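Local atomic coordinates of scyllo-inositol 2-dehydrogenase (NADP(+)) IolW (Bacillus subtilis subsp. subtilis, PDB entry 3GDO), a protein that catalyses the reversible NADPH-dependent reduction of scyllo-inosose to scyllo-inositol and cannot use NADH in place of NADPH. Residues 118-123 / 303-308. Residues are numbered along the deposited sequence; the frame is centred on the assembly and turned at random.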
loop_
_atom_site.group_PDB
_atom_site.type_symbol
_atom_site.label_atom_id
_atom_site.label_comp_id
_atom_site.label_asym_id
_atom_site.label_seq_id
_atom_site.Cartn_x
_atom_site.Cartn_y
_atom_site.Cartn_z
ATOM N N LEU B 118 -20.447 16.321 -29.111
ATOM C CA LEU B 118 -19.401 15.580 -28.413
ATOM C C LEU B 118 -19.146 16.139 -27.012
ATOM O O LEU B 118 -18.898 17.342 -26.847
ATOM C CB LEU B 118 -18.114 15.618 -29.233
ATOM C CG LEU B 118 -18.299 14.958 -30.600
ATOM C CD1 LEU B 118 -17.063 15.167 -31.459
ATOM C CD2 LEU B 118 -18.641 13.427 -30.443
ATOM N N LEU B 119 -19.201 15.264 -26.019
ATOM C CA LEU B 119 -18.928 15.620 -24.624
ATOM C C LEU B 119 -17.762 14.770 -24.110
ATOM O O LEU B 119 -17.817 13.517 -24.121
ATOM C CB LEU B 119 -20.169 15.424 -23.757
ATOM C CG LEU B 119 -19.997 15.769 -22.275
ATOM C CD1 LEU B 119 -19.588 17.236 -22.071
ATOM C CD2 LEU B 119 -21.238 15.434 -21.491
ATOM N N SER B 120 -16.684 15.446 -23.709
ATOM C CA SER B 120 -15.495 14.763 -23.208
ATOM C C SER B 120 -15.074 15.377 -21.842
ATOM O O SER B 120 -15.603 16.444 -21.416
ATOM C CB SER B 120 -14.381 14.862 -24.241
ATOM O OG SER B 120 -13.256 14.038 -23.920
ATOM N N VAL B 121 -14.169 14.677 -21.148
ATOM C CA VAL B 121 -13.697 15.088 -19.811
ATOM C C VAL B 121 -12.183 15.042 -19.901
ATOM O O VAL B 121 -11.642 14.100 -20.430
ATOM C CB VAL B 121 -14.216 14.149 -18.710
ATOM C CG1 VAL B 121 -13.639 14.549 -17.297
ATOM C CG2 VAL B 121 -15.736 14.191 -18.668
ATOM N N TYR B 122 -11.505 16.078 -19.422
ATOM C CA TYR B 122 -10.049 16.161 -19.584
ATOM C C TYR B 122 -9.310 15.253 -18.548
ATOM O O TYR B 122 -8.751 15.768 -17.557
ATOM C CB TYR B 122 -9.615 17.649 -19.497
ATOM C CG TYR B 122 -8.178 17.942 -19.917
ATOM C CD1 TYR B 122 -7.741 17.605 -21.178
ATOM C CD2 TYR B 122 -7.255 18.559 -19.018
ATOM C CE1 TYR B 122 -6.429 17.881 -21.584
ATOM C CE2 TYR B 122 -5.922 18.842 -19.409
ATOM C CZ TYR B 122 -5.529 18.494 -20.700
ATOM O OH TYR B 122 -4.242 18.686 -21.158
ATOM N N HIS B 123 -9.330 13.929 -18.770
ATOM C CA HIS B 123 -8.544 12.964 -17.977
ATOM C C HIS B 123 -7.210 12.763 -18.647
ATOM O O HIS B 123 -6.920 11.704 -19.230
ATOM C CB HIS B 123 -9.285 11.639 -17.758
ATOM C CG HIS B 123 -10.253 11.688 -16.613
ATOM N ND1 HIS B 123 -9.842 11.786 -15.293
ATOM C CD2 HIS B 123 -11.607 11.701 -16.585
ATOM C CE1 HIS B 123 -10.904 11.808 -14.503
ATOM N NE2 HIS B 123 -11.992 11.764 -15.261
ATOM N N LEU B 303 -0.681 16.684 -25.519
ATOM C CA LEU B 303 -1.144 17.105 -26.864
ATOM C C LEU B 303 -2.035 16.057 -27.489
ATOM O O LEU B 303 -2.999 16.398 -28.214
ATOM C CB LEU B 303 0.034 17.373 -27.804
ATOM C CG LEU B 303 0.906 18.597 -27.483
ATOM C CD1 LEU B 303 2.062 18.713 -28.523
ATOM C CD2 LEU B 303 0.028 19.884 -27.453
ATOM N N THR B 304 -1.727 14.787 -27.203
ATOM C CA THR B 304 -2.441 13.682 -27.815
ATOM C C THR B 304 -3.947 13.789 -27.543
ATOM O O THR B 304 -4.744 13.572 -28.468
ATOM C CB THR B 304 -1.841 12.295 -27.403
ATOM O OG1 THR B 304 -0.457 12.262 -27.766
ATOM C CG2 THR B 304 -2.556 11.117 -28.057
ATOM N N TYR B 305 -4.347 14.149 -26.310
ATOM C CA TYR B 305 -5.769 14.347 -26.030
ATOM C C TYR B 305 -6.372 15.359 -27.044
ATOM O O TYR B 305 -7.443 15.132 -27.610
ATOM C CB TYR B 305 -6.003 14.839 -24.600
ATOM C CG TYR B 305 -7.441 15.196 -24.303
ATOM C CD1 TYR B 305 -8.300 14.257 -23.751
ATOM C CD2 TYR B 305 -7.932 16.461 -24.547
ATOM C CE1 TYR B 305 -9.599 14.559 -23.459
ATOM C CE2 TYR B 305 -9.247 16.769 -24.258
ATOM C CZ TYR B 305 -10.069 15.814 -23.724
ATOM O OH TYR B 305 -11.374 16.093 -23.425
ATOM N N TYR B 306 -5.686 16.465 -27.287
ATOM C CA TYR B 306 -6.297 17.453 -28.164
ATOM C C TYR B 306 -6.235 17.117 -29.674
ATOM O O TYR B 306 -7.112 17.521 -30.414
ATOM C CB TYR B 306 -5.816 18.880 -27.844
ATOM C CG TYR B 306 -6.607 19.516 -26.707
ATOM C CD1 TYR B 306 -7.960 19.759 -26.847
ATOM C CD2 TYR B 306 -5.990 19.878 -25.492
ATOM C CE1 TYR B 306 -8.710 20.323 -25.813
ATOM C CE2 TYR B 306 -6.717 20.477 -24.451
ATOM C CZ TYR B 306 -8.073 20.685 -24.617
ATOM O OH TYR B 306 -8.839 21.278 -23.642
ATOM N N ARG B 307 -5.198 16.414 -30.124
ATOM C CA ARG B 307 -5.165 15.936 -31.514
ATOM C C ARG B 307 -6.314 14.957 -31.740
ATOM O O ARG B 307 -6.940 14.943 -32.812
ATOM C CB ARG B 307 -3.843 15.273 -31.839
ATOM C CG ARG B 307 -2.671 16.216 -31.826
ATOM C CD ARG B 307 -1.359 15.454 -32.098
ATOM N NE ARG B 307 -0.267 16.399 -32.325
ATOM C CZ ARG B 307 0.902 16.393 -31.695
ATOM N NH1 ARG B 307 1.202 15.456 -30.816
ATOM N NH2 ARG B 307 1.817 17.297 -32.007
ATOM N N LYS B 308 -6.622 14.170 -30.719
ATOM C CA LYS B 308 -7.725 13.224 -30.818
ATOM C C LYS B 308 -9.094 13.901 -30.803
ATOM O O LYS B 308 -9.964 13.518 -31.588
ATOM C CB LYS B 308 -7.622 12.111 -29.775
ATOM C CG LYS B 308 -7.011 10.817 -30.315
ATOM C CD LYS B 308 -5.958 10.208 -29.371
ATOM C CE LYS B 308 -6.013 8.670 -29.394
ATOM N NZ LYS B 308 -5.851 8.052 -30.748
#
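Ser120 meets Tyr305 tip to tip: the phenol OH donates a hydrogen bond to Ser120 OG at 2.8 Å. The serine OG is also bonded to the carbonyl oxygen of Val321, so this buried hydroxyl is satisfied. Tyr305 reaches the strand because its CG lies anti to the backbone N (chi1 174°), carrying the ring out toward the strand. Val121 turns its side chain from the helix; its carbonyl O accepts His123 N, closing an inverse gamma turn centred on Tyr122. At the turn the Tyr122 ring swings back toward the helix and sets its CD1–CE1 edge over one face of Tyr305, CD1 standing 3.5 Å from Tyr305 CE2. The planes are 83° apart and the centroids 5.0 Å, a T-shaped stack. Tyr122 CE1 also comes within 3.9 Å of Tyr306 CE2, but those two rings are slid apart and barely overlap. Tyr306 OH is bonded to His21 ND1, and the His21 ring also meets Tyr122, tying the aromatic cluster to helix 15-26. Residues 303-308 run nearly antiparallel to strand 119-122 (174°), the outermost strand of the parallel Rossmann sheet beyond 91-95. Their helix follows the strands of the second, mixed sheet yet returns to pack on the first: an aromatic cluster between the Rossmann edge strand and a late-chain helix covering it, in a Gfo/Idh/MocA oxidoreductase.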